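L-amino acid deaminase (Proteus vulgaris, PDB 5HXW) is a membrane-bound flavoprotein that probably uses its bound FAD to oxidise L-amino acids, deaminating them to the corresponding 2-oxo acids. Local coordinates at residues R23-V27 with F191-E195; Q163-G167 with T271-V277; S262-G268 with S384-W390. All blocks are in the same frame, centred on the assembly; numbering follows the deposited sequence.

Overall arrangement
Contacts 1 and 3 touch directly: His-24 NE2 of the N-terminal segment lies 2.9 Å from Asp-388 OD2 of strand 386-396, a probable hydrogen bond, although the two centres are about 19 Å apart. Contact 2 stands about 18 Å from contact 3, centre to centre, and about 29 Å from contact 1; its segment 271-277 follows 262-268 closely in the chain, and both reach the large mixed sheet. Contact 3 comes nearest the cofactor, with Gln-263 NE2 3.6 Å from the flavin methyl C7M. The side chain of Phe-191 in contact 1 is about 10 Å from FAD, and Gly-275 in contact 2 about 13 Å.

Contact 1 (R23-V27 with F191-E195); sequences RHGFV and FVMAE
Val-27 and Phe-191 carry this contact, in which an irregular N-terminal segment lies against helix 189-199. CG2 of Val-27, set beside its own backbone N, reaches the helix 3.7 Å from Phe-191 CB and meets the phenyl ring at its edge, in the ring plane. The same methyl approaches Phe-191 O at 3.3 Å and Ala-194 CB at 4.2 Å. The other branch, CG1, stands anti to the backbone N (chi1 -176°) and therefore meets Glu-195, with OE1 3.7 Å away; the glutamate chain bends at chi2, so that its carboxylate passes alongside the valine. The carbonyl of Gly-25 lies over one face of the Phe-191 ring, displaced toward the rim. Farther out, His-24 NE2 reaches strand 386-396, while Ile-71 packs on both Val-27 and Ala-194 and Ser-77 touches Phe-191. Met-193 and Ala-194 of the same helix pack on helix 47-58, which follows the first strand of the FAD-binding Rossmann-type domain. Segments 23-27 and 191-195 thus meet by van der Waals packing, chiefly of Val-27 on Phe-191 and Ala-194, with no hydrogen bond between them.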
loop_
_atom_site.group_PDB
_atom_site.type_symbol
_atom_site.label_atom_id
_atom_site.label_comp_id
_atom_site.label_asym_id
_atom_site.label_seq_id
_atom_site.Cartn_x
_atom_site.Cartn_y
_atom_site.Cartn_z
ATOM N N ARG A 23 3.770 20.204 -7.832
ATOM C CA ARG A 23 2.461 19.518 -7.837
ATOM C C ARG A 23 2.541 18.063 -7.351
ATOM O O ARG A 23 1.648 17.608 -6.626
ATOM C CB ARG A 23 1.822 19.549 -9.240
ATOM C CG ARG A 23 0.298 19.626 -9.267
ATOM C CD ARG A 23 -0.198 20.032 -10.652
ATOM N NE ARG A 23 -0.629 21.437 -10.729
ATOM C CZ ARG A 23 -0.667 22.170 -11.845
ATOM N NH1 ARG A 23 -0.278 21.663 -13.015
ATOM N NH2 ARG A 23 -1.086 23.431 -11.788
ATOM N N HIS A 24 3.599 17.343 -7.743
ATOM C CA HIS A 24 3.651 15.884 -7.552
ATOM C C HIS A 24 4.878 15.289 -6.843
ATOM O O HIS A 24 4.729 14.365 -6.036
ATOM C CB HIS A 24 3.380 15.152 -8.875
ATOM C CG HIS A 24 1.941 15.180 -9.294
ATOM N ND1 HIS A 24 1.551 15.287 -10.613
ATOM C CD2 HIS A 24 0.798 15.123 -8.568
ATOM C CE1 HIS A 24 0.231 15.288 -10.680
ATOM N NE2 HIS A 24 -0.250 15.192 -9.453
ATOM N N GLY A 25 6.072 15.796 -7.147
ATOM C CA GLY A 25 7.304 15.296 -6.527
ATOM C C GLY A 25 7.912 14.125 -7.278
ATOM O O GLY A 25 7.218 13.164 -7.617
ATOM N N PHE A 26 9.218 14.217 -7.521
ATOM C CA PHE A 26 9.946 13.294 -8.387
ATOM C C PHE A 26 11.331 12.989 -7.824
ATOM O O PHE A 26 12.020 13.885 -7.326
ATOM C CB PHE A 26 10.060 13.897 -9.798
ATOM C CG PHE A 26 10.860 13.066 -10.769
ATOM C CD1 PHE A 26 10.296 11.951 -11.393
ATOM C CD2 PHE A 26 12.179 13.415 -11.081
ATOM C CE1 PHE A 26 11.035 11.191 -12.296
ATOM C CE2 PHE A 26 12.921 12.657 -11.982
ATOM C CZ PHE A 26 12.348 11.546 -12.590
ATOM N N VAL A 27 11.724 11.718 -7.908
ATOM C CA VAL A 27 13.084 11.289 -7.567
ATOM C C VAL A 27 13.765 10.758 -8.826
ATOM O O VAL A 27 13.255 9.840 -9.479
ATOM C CB VAL A 27 13.114 10.227 -6.435
ATOM C CG1 VAL A 27 14.546 9.879 -6.046
ATOM C CG2 VAL A 27 12.369 10.724 -5.206
ATOM N N PHE A 191 8.800 9.190 -1.802
ATOM C CA PHE A 191 9.879 9.941 -2.457
ATOM C C PHE A 191 11.053 10.269 -1.528
ATOM O O PHE A 191 12.213 10.126 -1.927
ATOM C CB PHE A 191 9.333 11.212 -3.130
ATOM C CG PHE A 191 8.260 10.943 -4.149
ATOM C CD1 PHE A 191 8.587 10.480 -5.430
ATOM C CD2 PHE A 191 6.914 11.144 -3.831
ATOM C CE1 PHE A 191 7.593 10.223 -6.367
ATOM C CE2 PHE A 191 5.916 10.894 -4.767
ATOM C CZ PHE A 191 6.257 10.432 -6.036
ATOM N N VAL A 192 10.743 10.692 -0.300
ATOM C CA VAL A 192 11.757 10.974 0.731
ATOM C C VAL A 192 12.505 9.686 1.106
ATOM O O VAL A 192 13.738 9.702 1.256
ATOM C CB VAL A 192 11.141 11.674 1.976
ATOM C CG1 VAL A 192 12.102 11.698 3.160
ATOM C CG2 VAL A 192 10.722 13.096 1.634
ATOM N N MET A 193 11.753 8.584 1.218
ATOM C CA MET A 193 12.312 7.260 1.521
ATOM C C MET A 193 13.219 6.723 0.410
ATOM O O MET A 193 14.156 5.960 0.683
ATOM C CB MET A 193 11.206 6.244 1.842
ATOM C CG MET A 193 10.399 6.504 3.115
ATOM S SD MET A 193 11.300 6.986 4.611
ATOM C CE MET A 193 12.453 5.630 4.849
ATOM N N ALA A 194 12.930 7.128 -0.828
ATOM C CA ALA A 194 13.759 6.804 -1.991
ATOM C C ALA A 194 15.089 7.563 -1.982
ATOM O O ALA A 194 16.137 6.980 -2.285
ATOM C CB ALA A 194 12.997 7.077 -3.280
ATOM N N GLU A 195 15.034 8.855 -1.643
ATOM C CA GLU A 195 16.230 9.699 -1.526
ATOM C C GLU A 195 17.130 9.223 -0.391
ATOM O O GLU A 195 18.358 9.219 -0.525
ATOM C CB GLU A 195 15.865 11.180 -1.332
ATOM C CG GLU A 195 15.282 11.874 -2.562
ATOM C CD GLU A 195 16.303 12.247 -3.642
ATOM O OE1 GLU A 195 15.912 12.995 -4.567
ATOM O OE2 GLU A 195 17.481 11.809 -3.592
#

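Contact 2 (Q163-G167 with T271-V277); sequences QRLRG and TAPGGNV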
loop_
_atom_site.group_PDB
_atom_site.type_symbol
_atom_site.label_atom_id
_atom_site.label_comp_id
_atom_site.label_asym_id
_atom_site.label_seq_id
_atom_site.Cartn_x
_atom_site.Cartn_y
_atom_site.Cartn_z
ATOM N N GLN A 163 -14.693 17.931 20.129
ATOM C CA GLN A 163 -13.450 18.654 19.854
ATOM C C GLN A 163 -12.776 18.100 18.598
ATOM O O GLN A 163 -12.102 18.836 17.873
ATOM C CB GLN A 163 -12.502 18.568 21.055
ATOM C CG GLN A 163 -11.474 19.689 21.134
ATOM N N ARG A 164 -12.971 16.801 18.356
ATOM C CA ARG A 164 -12.439 16.103 17.186
ATOM C C ARG A 164 -13.315 16.264 15.940
ATOM O O ARG A 164 -12.871 15.971 14.823
ATOM C CB ARG A 164 -12.238 14.616 17.510
ATOM C CG ARG A 164 -10.940 14.297 18.235
ATOM C CD ARG A 164 -9.830 13.977 17.246
ATOM N NE ARG A 164 -8.497 14.178 17.813
ATOM C CZ ARG A 164 -7.353 14.004 17.151
ATOM N NH1 ARG A 164 -7.351 13.611 15.879
ATOM N NH2 ARG A 164 -6.198 14.220 17.770
ATOM N N LEU A 165 -14.551 16.724 16.142
ATOM C CA LEU A 165 -15.512 16.930 15.054
ATOM C C LEU A 165 -16.044 18.371 15.036
ATOM O O LEU A 165 -17.260 18.595 15.039
ATOM C CB LEU A 165 -16.669 15.919 15.151
ATOM C CG LEU A 165 -16.415 14.408 15.196
ATOM C CD1 LEU A 165 -17.709 13.682 15.530
ATOM C CD2 LEU A 165 -15.835 13.878 13.892
ATOM N N ARG A 166 -15.124 19.337 15.011
ATOM C CA ARG A 166 -15.469 20.763 15.023
ATOM C C ARG A 166 -16.122 21.211 13.715
ATOM O O ARG A 166 -15.560 21.033 12.628
ATOM C CB ARG A 166 -14.245 21.632 15.341
ATOM C CG ARG A 166 -13.871 21.690 16.818
ATOM C CD ARG A 166 -12.692 22.624 17.078
ATOM N NE ARG A 166 -11.399 22.033 16.710
ATOM C CZ ARG A 166 -10.726 22.282 15.581
ATOM N NH1 ARG A 166 -11.199 23.123 14.667
ATOM N NH2 ARG A 166 -9.563 21.682 15.369
ATOM N N GLY A 167 -17.318 21.786 13.845
ATOM C CA GLY A 167 -18.113 22.245 12.708
ATOM C C GLY A 167 -18.844 21.130 11.981
ATOM O O GLY A 167 -18.977 21.170 10.754
ATOM N N THR A 271 -11.595 27.161 9.503
ATOM C CA THR A 271 -12.624 26.519 10.339
ATOM C C THR A 271 -12.694 24.986 10.188
ATOM O O THR A 271 -13.594 24.336 10.739
ATOM C CB THR A 271 -14.022 27.147 10.104
ATOM O OG1 THR A 271 -14.329 27.147 8.703
ATOM C CG2 THR A 271 -14.079 28.581 10.647
ATOM N N ALA A 272 -11.736 24.424 9.449
ATOM C CA ALA A 272 -11.613 22.978 9.239
ATOM C C ALA A 272 -11.267 22.233 10.544
ATOM O O ALA A 272 -10.546 22.779 11.385
ATOM C CB ALA A 272 -10.573 22.701 8.169
ATOM N N PRO A 273 -11.779 20.988 10.717
ATOM C CA PRO A 273 -11.610 20.282 11.999
ATOM C C PRO A 273 -10.244 19.638 12.248
ATOM O O PRO A 273 -9.874 19.432 13.406
ATOM C CB PRO A 273 -12.694 19.205 11.954
ATOM C CG PRO A 273 -12.906 18.946 10.507
ATOM C CD PRO A 273 -12.631 20.224 9.780
ATOM N N GLY A 274 -9.512 19.310 11.185
ATOM C CA GLY A 274 -8.231 18.607 11.317
ATOM C C GLY A 274 -8.384 17.142 11.689
ATOM O O GLY A 274 -9.497 16.663 11.946
ATOM N N GLY A 275 -7.256 16.436 11.721
ATOM C CA GLY A 275 -7.224 15.014 12.057
ATOM C C GLY A 275 -7.797 14.092 10.989
ATOM O O GLY A 275 -8.037 14.508 9.848
ATOM N N ASN A 276 -7.995 12.832 11.380
ATOM C CA ASN A 276 -8.601 11.801 10.541
ATOM C C ASN A 276 -10.007 11.497 11.048
ATOM O O ASN A 276 -10.214 11.306 12.256
ATOM C CB ASN A 276 -7.727 10.540 10.556
ATOM C CG ASN A 276 -8.125 9.508 9.504
ATOM O OD1 ASN A 276 -9.135 9.633 8.808
ATOM N ND2 ASN A 276 -7.314 8.466 9.393
ATOM N N VAL A 277 -10.967 11.470 10.122
ATOM C CA VAL A 277 -12.384 11.257 10.445
ATOM C C VAL A 277 -13.023 10.257 9.477
ATOM O O VAL A 277 -12.865 10.365 8.254
ATOM C CB VAL A 277 -13.171 12.600 10.481
ATOM C CG1 VAL A 277 -14.680 12.387 10.519
ATOM C CG2 VAL A 277 -12.748 13.460 11.669
#
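Pro-273 packs against the backbone of Arg-166, its CB 3.5 Å from Arg-166 O, and this buried ring marks the close-packed side of the contact. Deeper in, Leu-165 CD2 fits against both methyls of Val-277, 3.8 Å from CG2 and 3.9 Å from CG1. Val-277 CG2, beside its own backbone N, also faces Arg-164 O at 4.0 Å. Arg-164 bends at chi2 (-91°) and brings NH1 to 4.1 Å from Gly-275 CA, where the glycine leaves room for it; the guanidinium is anchored beyond this contact, through NH1 on the carbonyl of Gln-119. The exposed side is looser. There Arg-166 folds back at chi3 (-77°) and lays one guanidinium face over Pro-273 CA. Its NH1 makes a weak hydrogen bond to Ala-272 O, 3.4 Å long and bent to 144°, whereas NH2, though 3.0 Å from Pro-273 O, is poorly aimed for bonding. The contact thus joins the segment leaving helix 159-164 to the loop leading into strand 276-279. That strand runs between strands 117-123 and 283-287, where Val-122 supports both Leu-165 and Val-277, and Phe-285 packs on Pro-273 and Val-277.

Contact 3 (S262-G268 with S384-W390); sequences SQQLISG and SKLIDQW. With FAD (flavin-adenine dinucleotide), chain G.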
loop_
_atom_site.group_PDB
_atom_site.type_symbol
_atom_site.label_atom_id
_atom_site.label_comp_id
_atom_site.label_asym_id
_atom_site.label_seq_id
_atom_site.Cartn_x
_atom_site.Cartn_y
_atom_site.Cartn_z
ATOM N N SER A 262 -11.107 5.696 -6.452
ATOM C CA SER A 262 -10.869 7.100 -6.747
ATOM C C SER A 262 -10.494 7.860 -5.479
ATOM O O SER A 262 -11.013 7.580 -4.392
ATOM C CB SER A 262 -12.100 7.717 -7.400
ATOM O OG SER A 262 -12.394 7.078 -8.629
ATOM N N GLN A 263 -9.568 8.804 -5.633
ATOM C CA GLN A 263 -9.124 9.681 -4.548
ATOM C C GLN A 263 -9.122 11.138 -5.013
ATOM O O GLN A 263 -8.927 11.424 -6.201
ATOM C CB GLN A 263 -7.717 9.301 -4.077
ATOM C CG GLN A 263 -7.551 7.895 -3.514
ATOM C CD GLN A 263 -8.088 7.730 -2.101
ATOM O OE1 GLN A 263 -7.974 8.629 -1.260
ATOM N NE2 GLN A 263 -8.668 6.566 -1.829
ATOM N N GLN A 264 -9.340 12.053 -4.069
ATOM C CA GLN A 264 -9.248 13.489 -4.342
ATOM C C GLN A 264 -8.577 14.267 -3.205
ATOM O O GLN A 264 -8.492 13.787 -2.070
ATOM C CB GLN A 264 -10.615 14.088 -4.730
ATOM C CG GLN A 264 -11.682 14.049 -3.645
ATOM C CD GLN A 264 -13.086 14.321 -4.154
ATOM O OE1 GLN A 264 -13.286 14.952 -5.194
ATOM N NE2 GLN A 264 -14.075 13.848 -3.408
ATOM N N LEU A 265 -8.097 15.463 -3.541
ATOM C CA LEU A 265 -7.379 16.332 -2.619
ATOM C C LEU A 265 -7.955 17.741 -2.706
ATOM O O LEU A 265 -8.041 18.318 -3.798
ATOM C CB LEU A 265 -5.892 16.352 -2.977
ATOM C CG LEU A 265 -4.869 16.379 -1.842
ATOM C CD1 LEU A 265 -4.378 14.968 -1.536
ATOM C CD2 LEU A 265 -3.705 17.280 -2.224
ATOM N N ILE A 266 -8.361 18.280 -1.559
ATOM C CA ILE A 266 -8.914 19.641 -1.478
ATOM C C ILE A 266 -8.105 20.550 -0.553
ATOM O O ILE A 266 -7.415 20.074 0.356
ATOM C CB ILE A 266 -10.419 19.669 -1.093
ATOM C CG1 ILE A 266 -10.684 18.889 0.206
ATOM C CG2 ILE A 266 -11.271 19.167 -2.256
ATOM C CD1 ILE A 266 -12.028 19.166 0.848
ATOM N N SER A 267 -8.199 21.854 -0.803
ATOM C CA SER A 267 -7.508 22.874 -0.014
ATOM C C SER A 267 -8.058 23.002 1.410
ATOM O O SER A 267 -9.195 22.605 1.694
ATOM C CB SER A 267 -7.563 24.222 -0.737
ATOM O OG SER A 267 -8.904 24.633 -0.937
ATOM N N GLY A 268 -7.235 23.560 2.297
ATOM C CA GLY A 268 -7.591 23.748 3.700
ATOM C C GLY A 268 -8.595 24.852 3.982
ATOM O O GLY A 268 -9.158 25.458 3.059
ATOM N N SER A 384 -13.503 25.173 -0.109
ATOM C CA SER A 384 -12.283 24.461 -0.497
ATOM C C SER A 384 -12.207 24.210 -1.998
ATOM O O SER A 384 -13.187 23.787 -2.623
ATOM C CB SER A 384 -12.156 23.137 0.258
ATOM O OG SER A 384 -11.946 23.352 1.642
ATOM N N LYS A 385 -11.033 24.489 -2.562
ATOM C CA LYS A 385 -10.756 24.270 -3.980
ATOM C C LYS A 385 -10.180 22.879 -4.226
ATOM O O LYS A 385 -9.491 22.318 -3.370
ATOM C CB LYS A 385 -9.818 25.351 -4.530
ATOM C CG LYS A 385 -10.516 26.672 -4.821
ATOM C CD LYS A 385 -9.547 27.736 -5.308
ATOM C CE LYS A 385 -10.268 29.052 -5.558
ATOM N NZ LYS A 385 -9.433 30.008 -6.335
ATOM N N LEU A 386 -10.476 22.341 -5.405
ATOM C CA LEU A 386 -10.044 21.012 -5.816
ATOM C C LEU A 386 -8.608 21.070 -6.337
ATOM O O LEU A 386 -8.328 21.759 -7.321
ATOM C CB LEU A 386 -11.002 20.498 -6.894
ATOM C CG LEU A 386 -11.326 19.019 -7.088
ATOM C CD1 LEU A 386 -12.001 18.401 -5.871
ATOM C CD2 LEU A 386 -12.228 18.899 -8.307
ATOM N N ILE A 387 -7.703 20.361 -5.660
ATOM C CA ILE A 387 -6.272 20.342 -6.018
ATOM C C ILE A 387 -5.936 19.223 -7.020
ATOM O O ILE A 387 -5.388 19.498 -8.091
ATOM C CB ILE A 387 -5.351 20.288 -4.766
ATOM C CG1 ILE A 387 -5.524 21.559 -3.918
ATOM C CG2 ILE A 387 -3.883 20.108 -5.157
ATOM C CD1 ILE A 387 -5.082 21.419 -2.476
ATOM N N ASP A 388 -6.262 17.976 -6.667
ATOM C CA ASP A 388 -5.925 16.812 -7.492
ATOM C C ASP A 388 -6.947 15.681 -7.362
ATOM O O ASP A 388 -7.503 15.457 -6.284
ATOM C CB ASP A 388 -4.520 16.299 -7.141
ATOM C CG ASP A 388 -3.881 15.474 -8.263
ATOM O OD1 ASP A 388 -4.494 15.285 -9.341
ATOM O OD2 ASP A 388 -2.737 15.013 -8.059
ATOM N N GLN A 389 -7.181 14.984 -8.475
ATOM C CA GLN A 389 -8.094 13.836 -8.542
ATOM C C GLN A 389 -7.447 12.703 -9.334
ATOM O O GLN A 389 -7.016 12.902 -10.474
ATOM C CB GLN A 389 -9.421 14.227 -9.198
ATOM C CG GLN A 389 -10.326 15.118 -8.362
ATOM C CD GLN A 389 -11.607 15.490 -9.083
ATOM O OE1 GLN A 389 -11.582 16.098 -10.151
ATOM N NE2 GLN A 389 -12.738 15.140 -8.488
ATOM N N TRP A 390 -7.376 11.520 -8.726
ATOM C CA TRP A 390 -6.752 10.357 -9.363
ATOM C C TRP A 390 -7.451 9.034 -9.030
ATOM O O TRP A 390 -8.288 8.967 -8.120
ATOM C CB TRP A 390 -5.261 10.290 -9.013
ATOM C CG TRP A 390 -4.985 9.975 -7.566
ATOM C CD1 TRP A 390 -4.823 8.733 -7.015
ATOM C CD2 TRP A 390 -4.834 10.911 -6.492
ATOM N NE1 TRP A 390 -4.588 8.836 -5.667
ATOM C CE2 TRP A 390 -4.580 10.159 -5.316
ATOM C CE3 TRP A 390 -4.884 12.313 -6.405
ATOM C CZ2 TRP A 390 -4.383 10.762 -4.062
ATOM C CZ3 TRP A 390 -4.686 12.915 -5.153
ATOM C CH2 TRP A 390 -4.439 12.134 -4.000
HETATM P PA FAD G . 3.771 -0.032 -5.751
HETATM O O1A FAD G . 2.783 0.011 -6.889
HETATM O O2A FAD G . 3.912 1.177 -4.877
HETATM O O5B FAD G . 5.217 -0.393 -6.342
HETATM C C5B FAD G . 5.378 -1.394 -7.337
HETATM C C4B FAD G . 6.343 -0.863 -8.377
HETATM O O4B FAD G . 6.930 -1.947 -9.092
HETATM C C3B FAD G . 5.639 0.013 -9.400
HETATM O O3B FAD G . 6.269 1.296 -9.363
HETATM C C2B FAD G . 5.859 -0.692 -10.731
HETATM O O2B FAD G . 6.120 0.219 -11.798
HETATM C C1B FAD G . 7.068 -1.565 -10.458
HETATM N N9A FAD G . 7.159 -2.781 -11.298
HETATM C C8A FAD G . 6.201 -3.716 -11.467
HETATM N N7A FAD G . 6.621 -4.706 -12.288
HETATM C C5A FAD G . 7.877 -4.406 -12.660
HETATM C C6A FAD G . 8.910 -5.028 -13.521
HETATM N N6A FAD G . 8.649 -6.196 -14.147
HETATM N N1A FAD G . 10.108 -4.399 -13.646
HETATM C C2A FAD G . 10.372 -3.237 -13.011
HETATM N N3A FAD G . 9.477 -2.612 -12.214
HETATM C C4A FAD G . 8.238 -3.139 -12.000
HETATM N N1 FAD G . -1.954 2.089 2.425
HETATM C C2 FAD G . -1.977 2.570 3.692
HETATM O O2 FAD G . -1.154 2.107 4.508
HETATM N N3 FAD G . -2.857 3.513 4.088
HETATM C C4 FAD G . -3.769 4.047 3.252
HETATM O O4 FAD G . -4.568 4.927 3.654
HETATM C C4X FAD G . -3.803 3.573 1.837
HETATM N N5 FAD G . -4.683 4.048 0.922
HETATM C C5X FAD G . -4.700 3.588 -0.360
HETATM C C6 FAD G . -5.616 4.096 -1.288
HETATM C C7 FAD G . -5.625 3.639 -2.608
HETATM C C7M FAD G . -6.630 4.210 -3.580
HETATM C C8 FAD G . -4.642 2.592 -3.027
HETATM C C8M FAD G . -4.571 2.040 -4.424
HETATM C C9 FAD G . -3.735 2.091 -2.107
HETATM C C9A FAD G . -3.720 2.542 -0.790
HETATM N N10 FAD G . -2.779 2.037 0.144
HETATM C C10 FAD G . -2.810 2.529 1.470
HETATM C "C1'" FAD G . -1.835 0.979 -0.242
HETATM C "C2'" FAD G . -0.426 1.355 -0.636
HETATM O "O2'" FAD G . -0.462 2.345 -1.665
HETATM C "C3'" FAD G . 0.222 0.090 -1.196
HETATM O "O3'" FAD G . -0.130 -1.081 -0.424
HETATM C "C4'" FAD G . 1.739 0.216 -1.303
HETATM O "O4'" FAD G . 2.109 1.346 -2.117
HETATM C "C5'" FAD G . 2.297 -1.056 -1.915
HETATM O "O5'" FAD G . 3.631 -0.805 -2.320
HETATM P P FAD G . 4.303 -1.661 -3.491
HETATM O O1P FAD G . 5.720 -1.174 -3.591
HETATM O O2P FAD G . 4.049 -3.119 -3.222
HETATM O O3P FAD G . 3.451 -1.294 -4.809
#
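Strands 257-266 and 386-396 pair antiparallel in the large mixed sheet beside the flavin, with a classic beta bulge where Ile-387 and Asp-388 both face Leu-265. Leu-265 O accepts Ile-387 N at 2.8 Å and, weakly, Asp-388 N. Gln-263 belongs to the FAD pocket, so its hydrogen-bonded pair with Trp-390 sits at the flavin end of the strand; Gln-263 N meets Trp-390 O at 2.8 Å in a nearly straight bond (173°). The indole turns back over the sheet because its CG lies between backbone N and carbonyl carbon (chi1 68°). Gln-263 CB makes a CH-pi contact over its face, 3.8 Å from the five-membered ring centroid, while Leu-265 CD1 touches the edge at CH2. Trp-390 NE1 is held by Arg-78 O. On the other sheet face the amides of Gln-264 and Gln-389 lie side by side, nearly parallel, joined by a weak bond from Gln-389 NE2 to Gln-264 OE1; Gln-264 NE2 is hydrogen-bonded to Leu-367 O. Past the bulge, Ser-267 OG accepts Lys-385 N at 2.7 Å, and Ser-384 OG donates to Ser-267 O at 2.9 Å. Strand 293-303 flanks 257-266 on its other edge, and helix 364-377 covers the Gln-264 face.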